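Local atomic coordinates of copper-containing nitrite reductase (Hyphomicrobium denitrificans 1NES1, PDB entry 6TFO), a protein that probably reduces nitrite to nitric oxide with electrons taken from a cytochrome c, using bound copper ions for electron transfer and catalysis. Residues V291-V297 with E350-F356; A153-G157 with P198-V202; K109-Y115 with Q128-V134. All blocks are in the same frame, centred on the assembly; numbering follows the deposited sequence.

Contact 1 (V291-V297 with E350-F356)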
loop_
_atom_site.group_PDB
_atom_site.type_symbol
_atom_site.label_atom_id
_atom_site.label_comp_id
_atom_site.label_asym_id
_atom_site.label_seq_id
_atom_site.Cartn_x
_atom_site.Cartn_y
_atom_site.Cartn_z
ATOM N N VAL C 291 57.507 -8.828 22.548
ATOM C CA VAL C 291 56.610 -9.919 22.102
ATOM C C VAL C 291 57.133 -10.403 20.742
ATOM O O VAL C 291 57.850 -9.640 20.077
ATOM C CB VAL C 291 55.186 -9.333 22.085
ATOM C CG1 VAL C 291 54.872 -8.607 20.786
ATOM C CG2 VAL C 291 54.137 -10.388 22.373
ATOM N N ASP C 292 56.827 -11.634 20.347
ATOM C CA ASP C 292 57.382 -12.223 19.098
ATOM C C ASP C 292 56.746 -11.557 17.871
ATOM O O ASP C 292 57.507 -11.177 16.960
ATOM C CB ASP C 292 57.215 -13.740 19.093
ATOM C CG ASP C 292 57.914 -14.351 20.281
ATOM O OD1 ASP C 292 59.033 -13.903 20.584
ATOM O OD2 ASP C 292 57.325 -15.239 20.903
ATOM N N ARG C 293 55.418 -11.392 17.841
ATOM C CA ARG C 293 54.730 -10.913 16.614
ATOM C C ARG C 293 53.588 -9.953 16.951
ATOM O O ARG C 293 52.800 -10.225 17.902
ATOM C CB ARG C 293 54.234 -12.093 15.784
ATOM C CG ARG C 293 54.075 -11.721 14.323
ATOM C CD ARG C 293 53.518 -12.892 13.565
ATOM N NE ARG C 293 54.418 -14.025 13.560
ATOM C CZ ARG C 293 55.471 -14.166 12.772
ATOM N NH1 ARG C 293 56.202 -15.265 12.846
ATOM N NH2 ARG C 293 55.800 -13.224 11.915
ATOM N N GLU C 294 53.504 -8.883 16.154
ATOM C CA GLU C 294 52.491 -7.812 16.279
ATOM C C GLU C 294 51.545 -7.779 15.070
ATOM O O GLU C 294 51.991 -8.068 13.926
ATOM C CB GLU C 294 53.215 -6.482 16.400
ATOM C CG GLU C 294 54.094 -6.378 17.617
ATOM C CD GLU C 294 54.558 -4.953 17.845
ATOM O OE1 GLU C 294 55.154 -4.370 16.902
ATOM O OE2 GLU C 294 54.274 -4.416 18.943
ATOM N N PHE C 295 50.295 -7.382 15.315
ATOM C CA PHE C 295 49.222 -7.290 14.293
ATOM C C PHE C 295 48.391 -6.021 14.509
ATOM O O PHE C 295 48.192 -5.588 15.672
ATOM C CB PHE C 295 48.324 -8.520 14.350
ATOM C CG PHE C 295 48.980 -9.796 13.908
ATOM C CD1 PHE C 295 49.406 -9.946 12.601
ATOM C CD2 PHE C 295 49.150 -10.856 14.784
ATOM C CE1 PHE C 295 49.992 -11.132 12.175
ATOM C CE2 PHE C 295 49.734 -12.044 14.356
ATOM C CZ PHE C 295 50.143 -12.182 13.050
ATOM N N TYR C 296 47.894 -5.490 13.387
ATOM C CA TYR C 296 47.067 -4.265 13.250
ATOM C C TYR C 296 45.672 -4.654 12.739
ATOM O O TYR C 296 45.553 -5.102 11.585
ATOM C CB TYR C 296 47.775 -3.343 12.265
ATOM C CG TYR C 296 47.160 -1.991 12.039
ATOM C CD1 TYR C 296 46.235 -1.434 12.905
ATOM C CD2 TYR C 296 47.593 -1.227 10.976
ATOM C CE1 TYR C 296 45.744 -0.158 12.698
ATOM C CE2 TYR C 296 47.121 0.049 10.762
ATOM C CZ TYR C 296 46.189 0.587 11.620
ATOM O OH TYR C 296 45.728 1.850 11.369
ATOM N N VAL C 297 44.655 -4.542 13.592
ATOM C CA VAL C 297 43.243 -4.867 13.246
ATOM C C VAL C 297 42.323 -3.729 13.719
ATOM O O VAL C 297 42.433 -3.299 14.885
ATOM C CB VAL C 297 42.819 -6.230 13.815
ATOM C CG1 VAL C 297 41.351 -6.508 13.531
ATOM C CG2 VAL C 297 43.690 -7.360 13.280
ATOM N N GLU C 350 54.996 -18.670 19.880
ATOM C CA GLU C 350 55.156 -17.192 19.802
ATOM C C GLU C 350 54.144 -16.516 20.726
ATOM O O GLU C 350 52.984 -16.988 20.804
ATOM C CB GLU C 350 54.956 -16.677 18.386
ATOM C CG GLU C 350 56.059 -17.048 17.429
ATOM C CD GLU C 350 55.799 -16.529 16.033
ATOM O OE1 GLU C 350 56.710 -16.530 15.213
ATOM O OE2 GLU C 350 54.668 -16.105 15.776
ATOM N N THR C 351 54.576 -15.465 21.418
ATOM C CA THR C 351 53.678 -14.459 22.028
ATOM C C THR C 351 53.273 -13.481 20.923
ATOM O O THR C 351 54.167 -12.976 20.219
ATOM C CB THR C 351 54.331 -13.739 23.209
ATOM O OG1 THR C 351 55.541 -13.212 22.663
ATOM C CG2 THR C 351 54.573 -14.644 24.398
ATOM N N VAL C 352 51.969 -13.265 20.775
ATOM C CA VAL C 352 51.348 -12.431 19.717
ATOM C C VAL C 352 50.700 -11.225 20.399
ATOM O O VAL C 352 50.027 -11.422 21.450
ATOM C CB VAL C 352 50.316 -13.258 18.934
ATOM C CG1 VAL C 352 49.498 -12.377 18.001
ATOM C CG2 VAL C 352 50.990 -14.391 18.182
ATOM N N ARG C 353 50.922 -10.032 19.855
ATOM C CA ARG C 353 50.186 -8.813 20.275
ATOM C C ARG C 353 49.287 -8.360 19.115
ATOM O O ARG C 353 49.800 -8.199 17.989
ATOM C CB ARG C 353 51.121 -7.677 20.704
ATOM C CG ARG C 353 50.396 -6.344 20.813
ATOM C CD ARG C 353 51.115 -5.312 21.636
ATOM N NE ARG C 353 52.508 -5.263 21.266
ATOM C CZ ARG C 353 53.526 -5.420 22.097
ATOM N NH1 ARG C 353 54.755 -5.359 21.626
ATOM N NH2 ARG C 353 53.330 -5.604 23.389
ATOM N N ILE C 354 48.006 -8.112 19.396
ATOM C CA ILE C 354 47.061 -7.450 18.447
ATOM C C ILE C 354 46.754 -6.041 18.969
ATOM O O ILE C 354 46.195 -5.924 20.081
ATOM C CB ILE C 354 45.783 -8.283 18.260
ATOM C CG1 ILE C 354 46.095 -9.726 17.844
ATOM C CG2 ILE C 354 44.855 -7.582 17.282
ATOM C CD1 ILE C 354 44.903 -10.641 17.806
ATOM N N PHE C 355 47.153 -5.015 18.211
ATOM C CA PHE C 355 46.604 -3.644 18.319
ATOM C C PHE C 355 45.230 -3.636 17.637
ATOM O O PHE C 355 45.167 -3.754 16.394
ATOM C CB PHE C 355 47.528 -2.623 17.661
ATOM C CG PHE C 355 48.906 -2.571 18.248
ATOM C CD1 PHE C 355 49.128 -1.936 19.450
ATOM C CD2 PHE C 355 49.969 -3.154 17.595
ATOM C CE1 PHE C 355 50.404 -1.893 19.998
ATOM C CE2 PHE C 355 51.242 -3.103 18.140
ATOM C CZ PHE C 355 51.460 -2.473 19.339
ATOM N N PHE C 356 44.167 -3.543 18.437
ATOM C CA PHE C 356 42.756 -3.630 17.984
ATOM C C PHE C 356 42.037 -2.329 18.323
ATOM O O PHE C 356 41.938 -1.985 19.508
ATOM C CB PHE C 356 42.012 -4.800 18.629
ATOM C CG PHE C 356 40.570 -4.881 18.201
ATOM C CD1 PHE C 356 40.232 -5.310 16.933
ATOM C CD2 PHE C 356 39.551 -4.490 19.054
ATOM C CE1 PHE C 356 38.902 -5.368 16.539
ATOM C CE2 PHE C 356 38.224 -4.544 18.659
ATOM C CZ PHE C 356 37.901 -4.976 17.398
#
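Strands 293-297 and 351-356 run side by side and parallel in the third cupredoxin-like beta-sandwich of the chain, the pairing expected of the first and third strands of this Greek-key fold. Their axes approach to 4.7 Å at 21°. Arg293 and Phe295 each use both N and O toward the partner, and Val297 its N: Arg293 N donates to Thr351 O (3.1 Å), Arg353 N to Arg293 O (2.7 Å), Phe295 N to Arg353 O (2.8 Å), Phe355 N to Phe295 O (2.8 Å) and Val297 N to Phe355 O (3.0 Å). Val297 also pairs with Gly357, just beyond the segments, while Val352 and Ile354 turn their backbone groups the other way, to Phe406 and Val404 of strand 400-407, so 351-356 is an inner strand. At the entry to the pair, Asp292 N donates to Thr351 OG1 (3.1 Å), while Thr351 N donates to Asp292 OD2 (2.8 Å).

One salt bridge between the segments lies on each side. Beside Val352, the Arg293 guanidinium meets Glu350 with NE on OE2 (3.0 Å) and NH1 on OE1 (2.7 Å). On this same face Phe295 CD2 packs on Val352 CG1 (3.6 Å), and Val297 CG1 on the Phe356 ring at CD1 (3.8 Å). On the other face Tyr296 OH is bonded to Gly197 O and Leu279 N. There Glu294 makes a second salt bridge, to Arg201, and Arg353 NH2 is taken by Pro289 O, whereas Glu294 OE2 accepts from both Arg353 NE (3.0 Å) and Arg353 NH1 (2.9 Å).

Contact 2 (A153-G157 with P198-V202)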
loop_
_atom_site.group_PDB
_atom_site.type_symbol
_atom_site.label_atom_id
_atom_site.label_comp_id
_atom_site.label_asym_id
_atom_site.label_seq_id
_atom_site.Cartn_x
_atom_site.Cartn_y
_atom_site.Cartn_z
ATOM N N ALA C 153 49.714 -7.338 9.201
ATOM C CA ALA C 153 51.175 -7.347 9.452
ATOM C C ALA C 153 51.808 -6.042 8.967
ATOM O O ALA C 153 52.968 -5.849 9.230
ATOM C CB ALA C 153 51.802 -8.545 8.779
ATOM N N ASP C 154 51.062 -5.168 8.301
ATOM C CA ASP C 154 51.587 -3.890 7.751
ATOM C C ASP C 154 51.549 -2.826 8.859
ATOM O O ASP C 154 50.620 -1.973 8.851
ATOM C CB ASP C 154 50.808 -3.491 6.494
ATOM C CG ASP C 154 51.243 -2.186 5.854
ATOM O OD1 ASP C 154 52.281 -1.623 6.271
ATOM O OD2 ASP C 154 50.522 -1.731 4.953
ATOM N N LEU C 155 52.528 -2.878 9.774
ATOM C CA LEU C 155 52.807 -1.817 10.782
ATOM C C LEU C 155 54.301 -1.782 11.106
ATOM O O LEU C 155 54.992 -2.791 10.978
ATOM C CB LEU C 155 51.972 -2.053 12.048
ATOM C CG LEU C 155 52.425 -3.180 12.978
ATOM C CD1 LEU C 155 51.680 -3.103 14.305
ATOM C CD2 LEU C 155 52.254 -4.556 12.331
ATOM N N PRO C 156 54.842 -0.614 11.519
ATOM C CA PRO C 156 56.195 -0.537 12.071
ATOM C C PRO C 156 56.336 -1.388 13.343
ATOM O O PRO C 156 55.411 -1.391 14.136
ATOM C CB PRO C 156 56.399 0.944 12.440
ATOM C CG PRO C 156 55.306 1.692 11.709
ATOM C CD PRO C 156 54.185 0.697 11.481
ATOM N N GLY C 157 57.486 -2.054 13.516
ATOM C CA GLY C 157 57.851 -2.785 14.746
ATOM C C GLY C 157 58.207 -1.851 15.900
ATOM O O GLY C 157 58.183 -0.629 15.741
ATOM N N PRO C 198 47.486 4.143 7.781
ATOM C CA PRO C 198 48.792 3.699 8.263
ATOM C C PRO C 198 48.818 3.615 9.792
ATOM O O PRO C 198 48.207 4.460 10.415
ATOM C CB PRO C 198 49.750 4.774 7.731
ATOM C CG PRO C 198 49.052 5.276 6.486
ATOM C CD PRO C 198 47.587 5.289 6.867
ATOM N N PHE C 199 49.467 2.581 10.336
ATOM C CA PHE C 199 49.806 2.459 11.780
ATOM C C PHE C 199 50.940 3.449 12.103
ATOM O O PHE C 199 52.043 3.302 11.588
ATOM C CB PHE C 199 50.190 1.018 12.137
ATOM C CG PHE C 199 50.282 0.741 13.616
ATOM C CD1 PHE C 199 51.398 1.132 14.346
ATOM C CD2 PHE C 199 49.252 0.085 14.274
ATOM C CE1 PHE C 199 51.476 0.872 15.706
ATOM C CE2 PHE C 199 49.334 -0.175 15.634
ATOM C CZ PHE C 199 50.444 0.218 16.347
ATOM N N LEU C 200 50.638 4.472 12.891
ATOM C CA LEU C 200 51.615 5.507 13.306
ATOM C C LEU C 200 52.182 5.114 14.675
ATOM O O LEU C 200 51.400 4.793 15.596
ATOM C CB LEU C 200 50.918 6.865 13.343
ATOM C CG LEU C 200 50.172 7.246 12.067
ATOM C CD1 LEU C 200 49.483 8.596 12.236
ATOM C CD2 LEU C 200 51.123 7.272 10.873
ATOM N N ARG C 201 53.509 5.084 14.773
ATOM C CA ARG C 201 54.261 4.597 15.962
ATOM C C ARG C 201 55.312 5.652 16.305
ATOM O O ARG C 201 56.215 5.904 15.476
ATOM C CB ARG C 201 54.896 3.234 15.669
ATOM C CG ARG C 201 55.241 2.443 16.921
ATOM C CD ARG C 201 55.478 0.982 16.602
ATOM N NE ARG C 201 55.582 0.158 17.807
ATOM C CZ ARG C 201 55.347 -1.154 17.861
ATOM N NH1 ARG C 201 54.954 -1.824 16.790
ATOM N NH2 ARG C 201 55.480 -1.787 19.007
ATOM N N VAL C 202 55.137 6.303 17.443
ATOM C CA VAL C 202 56.094 7.293 17.992
ATOM C C VAL C 202 56.376 6.937 19.462
ATOM O O VAL C 202 55.785 5.954 20.002
ATOM C CB VAL C 202 55.539 8.720 17.823
ATOM C CG1 VAL C 202 55.329 9.046 16.350
ATOM C CG2 VAL C 202 54.264 8.952 18.637
#
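Pro198 leads into the second segment and bonds through its carbonyl to the hydroxyl of Tyr261, away from the loop 153-157. Phe199 makes the main apolar contact. Its CB lies 3.6 Å from Leu155 CB, and Leu155 CD1 sits almost on the ring normal, 3.9 Å from the Phe199 ring centroid, in a CH-pi contact. Pro156 CD approaches Phe199 CD1 at 4.0 Å and Phe199 O at 3.4 Å, so two consecutive loop residues cover the phenylalanine.

Leu200 points its side chain away from the loop, as strand alternation requires, and Arg201 comes back toward it. The long, extended arginine passes Pro156 and reaches its carbonyl, NH1 donating to Pro156 O at 2.7 Å, with Gly157 C over one face of the guanidinium. The charge itself is met by salt bridges, from Glu294 at NH1 and from Glu283 at NE. Val202 continues the strand, its backbone paired with Leu281 and Glu283 of strand 277-283. Through Phe199 and Arg201, an irregular connecting segment, which links the blue-copper domain of strands 111-116 and 128-134 to the nitrite reductase core, is laid against the start of edge strand 200-203 of a cupredoxin beta-sandwich.

Contact 3 (K109-Y115 with Q128-V134)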
loop_
_atom_site.group_PDB
_atom_site.type_symbol
_atom_site.label_atom_id
_atom_site.label_comp_id
_atom_site.label_asym_id
_atom_site.label_seq_id
_atom_site.Cartn_x
_atom_site.Cartn_y
_atom_site.Cartn_z
ATOM N N LYS C 109 29.913 -35.330 -0.087
ATOM C CA LYS C 109 29.681 -36.187 -1.287
ATOM C C LYS C 109 29.405 -35.310 -2.516
ATOM O O LYS C 109 28.448 -34.503 -2.463
ATOM C CB LYS C 109 28.539 -37.178 -1.034
ATOM C CG LYS C 109 28.992 -38.628 -0.903
ATOM C CD LYS C 109 29.374 -39.272 -2.238
ATOM C CE LYS C 109 28.184 -39.699 -3.069
ATOM N NZ LYS C 109 27.425 -40.778 -2.395
ATOM N N VAL C 110 30.213 -35.472 -3.574
ATOM C CA VAL C 110 30.024 -34.838 -4.913
ATOM C C VAL C 110 28.747 -35.404 -5.537
ATOM O O VAL C 110 28.414 -36.578 -5.245
ATOM C CB VAL C 110 31.238 -35.064 -5.844
ATOM C CG1 VAL C 110 30.888 -34.931 -7.320
ATOM C CG2 VAL C 110 32.381 -34.121 -5.536
ATOM N N GLY C 111 28.067 -34.602 -6.355
ATOM C CA GLY C 111 26.878 -35.029 -7.118
ATOM C C GLY C 111 25.738 -34.036 -7.011
ATOM O O GLY C 111 25.982 -32.854 -6.639
ATOM N N GLN C 112 24.531 -34.483 -7.358
ATOM C CA GLN C 112 23.310 -33.638 -7.333
ATOM C C GLN C 112 22.310 -34.259 -6.364
ATOM O O GLN C 112 22.116 -35.461 -6.423
ATOM C CB GLN C 112 22.717 -33.483 -8.730
ATOM C CG GLN C 112 23.740 -33.061 -9.770
ATOM C CD GLN C 112 23.163 -32.108 -10.785
ATOM O OE1 GLN C 112 23.897 -31.443 -11.497
ATOM N NE2 GLN C 112 21.845 -32.012 -10.832
ATOM N N PHE C 113 21.722 -33.440 -5.502
ATOM C CA PHE C 113 20.871 -33.871 -4.367
ATOM C C PHE C 113 19.671 -32.937 -4.301
ATOM O O PHE C 113 19.887 -31.725 -4.362
ATOM C CB PHE C 113 21.667 -33.859 -3.054
ATOM C CG PHE C 113 22.976 -34.608 -3.128
ATOM C CD1 PHE C 113 23.033 -35.978 -2.908
ATOM C CD2 PHE C 113 24.146 -33.946 -3.452
ATOM C CE1 PHE C 113 24.240 -36.661 -2.989
ATOM C CE2 PHE C 113 25.354 -34.631 -3.527
ATOM C CZ PHE C 113 25.401 -35.987 -3.317
ATOM N N ASP C 114 18.463 -33.495 -4.221
ATOM C CA ASP C 114 17.212 -32.710 -4.113
ATOM C C ASP C 114 17.133 -32.122 -2.716
ATOM O O ASP C 114 17.296 -32.879 -1.747
ATOM C CB ASP C 114 15.974 -33.553 -4.419
ATOM C CG ASP C 114 15.739 -33.773 -5.907
ATOM O OD1 ASP C 114 16.513 -33.224 -6.723
ATOM O OD2 ASP C 114 14.791 -34.505 -6.234
ATOM N N TYR C 115 16.922 -30.814 -2.643
ATOM C CA TYR C 115 16.291 -30.166 -1.473
ATOM C C TYR C 115 14.808 -30.022 -1.790
ATOM O O TYR C 115 14.475 -29.588 -2.912
ATOM C CB TYR C 115 16.992 -28.853 -1.135
ATOM C CG TYR C 115 16.820 -27.691 -2.079
ATOM C CD1 TYR C 115 15.792 -26.775 -1.895
ATOM C CD2 TYR C 115 17.762 -27.427 -3.054
ATOM C CE1 TYR C 115 15.661 -25.664 -2.708
ATOM C CE2 TYR C 115 17.642 -26.326 -3.883
ATOM C CZ TYR C 115 16.586 -25.446 -3.712
ATOM O OH TYR C 115 16.464 -24.344 -4.509
ATOM N N GLN C 128 10.888 -27.983 -4.652
ATOM C CA GLN C 128 12.033 -28.898 -4.919
ATOM C C GLN C 128 13.067 -28.208 -5.814
ATOM O O GLN C 128 12.667 -27.622 -6.833
ATOM C CB GLN C 128 11.564 -30.199 -5.550
ATOM C CG GLN C 128 12.683 -30.954 -6.227
ATOM C CD GLN C 128 12.248 -32.282 -6.781
ATOM O OE1 GLN C 128 11.592 -33.076 -6.109
ATOM N NE2 GLN C 128 12.666 -32.550 -8.007
ATOM N N GLY C 129 14.344 -28.250 -5.400
ATOM C CA GLY C 129 15.501 -27.776 -6.181
ATOM C C GLY C 129 16.661 -28.735 -6.026
ATOM O O GLY C 129 16.515 -29.745 -5.270
ATOM N N VAL C 130 17.782 -28.452 -6.687
ATOM C CA VAL C 130 18.979 -29.334 -6.587
ATOM C C VAL C 130 20.100 -28.569 -5.870
ATOM O O VAL C 130 20.312 -27.345 -6.134
ATOM C CB VAL C 130 19.388 -29.940 -7.947
ATOM C CG1 VAL C 130 18.240 -29.908 -8.954
ATOM C CG2 VAL C 130 20.632 -29.307 -8.538
ATOM N N LEU C 131 20.725 -29.266 -4.923
ATOM C CA LEU C 131 22.070 -28.969 -4.382
ATOM C C LEU C 131 23.088 -29.616 -5.316
ATOM O O LEU C 131 23.017 -30.836 -5.484
ATOM C CB LEU C 131 22.162 -29.564 -2.976
ATOM C CG LEU C 131 23.508 -29.405 -2.280
ATOM C CD1 LEU C 131 23.731 -27.958 -1.843
ATOM C CD2 LEU C 131 23.605 -30.345 -1.080
ATOM N N GLN C 132 23.981 -28.840 -5.926
ATOM C CA GLN C 132 25.090 -29.421 -6.730
ATOM C C GLN C 132 26.401 -29.269 -5.968
ATOM O O GLN C 132 26.839 -28.111 -5.776
ATOM C CB GLN C 132 25.227 -28.814 -8.122
ATOM C CG GLN C 132 25.576 -29.902 -9.124
ATOM C CD GLN C 132 26.176 -29.403 -10.407
ATOM O OE1 GLN C 132 26.178 -28.206 -10.702
ATOM N NE2 GLN C 132 26.690 -30.354 -11.174
ATOM N N VAL C 133 26.976 -30.408 -5.572
ATOM C CA VAL C 133 28.307 -30.529 -4.912
ATOM C C VAL C 133 29.336 -30.927 -5.979
ATOM O O VAL C 133 29.271 -32.063 -6.487
ATOM C CB VAL C 133 28.253 -31.538 -3.756
ATOM C CG1 VAL C 133 29.547 -31.542 -2.971
ATOM C CG2 VAL C 133 27.065 -31.282 -2.837
ATOM N N VAL C 134 30.246 -30.003 -6.286
ATOM C CA VAL C 134 31.222 -30.057 -7.407
ATOM C C VAL C 134 32.596 -30.356 -6.828
ATOM O O VAL C 134 32.942 -29.865 -5.753
ATOM C CB VAL C 134 31.199 -28.718 -8.162
ATOM C CG1 VAL C 134 32.543 -28.346 -8.762
ATOM C CG2 VAL C 134 30.103 -28.715 -9.216
#
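Lys109 turns its side chain away from strand 128-134, but its carbonyl O lies 3.2 Å from Val133 CG1. Val110 follows with a CA-H...O contact from its CA to Val133 O (3.3 Å). At Gly111 regular pairing begins: Gly111 N donates to Val133 O and Val133 N to Gly111 O, both at 2.8 Å. At the backbone angles of Gly111 any CB would collide with the carbonyl O of Val110, so only glycine fits comfortably. Gln112 forms a non-hydrogen-bonded pair with Gln132; their amides come close, OE1 of Gln112 to NE2 of Gln132 at 3.0 Å, but the angle is too poor for a hydrogen bond.

Phe113 N reaches Leu131 O at 2.9 Å and Leu131 N returns to Phe113 O at 2.7 Å, while Phe113 CE2 packs on Val133 CG2 (3.8 Å). These strands are the beta hairpin of a cupredoxin domain whose long connection carries the type 1 copper ligands Cys117, His122 and Met127, with strand 60-63 on the far side of 128-134. Asp114, opposite Val130, sends its carboxylate to Arg123 in that connection, and the same arginine bonds to Gln128 OE1.

Tyr115 closes the register through Tyr115 N to Gly129 O (2.9 Å) and Gly129 N to Tyr115 O (2.8 Å). Its ring folds over Gly129, whose CA stands 3.7 Å from the Tyr115 ring centroid in a CH-pi contact. A CB on Gly129 would clash with the ring at Tyr115 CZ. Beyond the glycine, the Tyr115 hydroxyl is bonded to Pro58 O.

Contacts 1 and 2 are neighbours, their centres 11 Å apart, whereas contact 3 lies in a separate cupredoxin domain, its nearest atoms about 31 Å from contact 1. Contacts 1 and 3 both pair strands through backbone hydrogen bonds and are partly buried, but one is parallel with two salt bridges between its segments, the other an antiparallel hairpin near a copper site. Contact 2 is a surface contact of loop on strand, relying on apolar cover and one arginine. It joins contact 1 directly, through the salt bridge of Arg201 NH1 with Glu294 OE1 (2.6 Å) and the packing of Phe199 against Tyr296 and Phe355, tying two adjacent domains of the core.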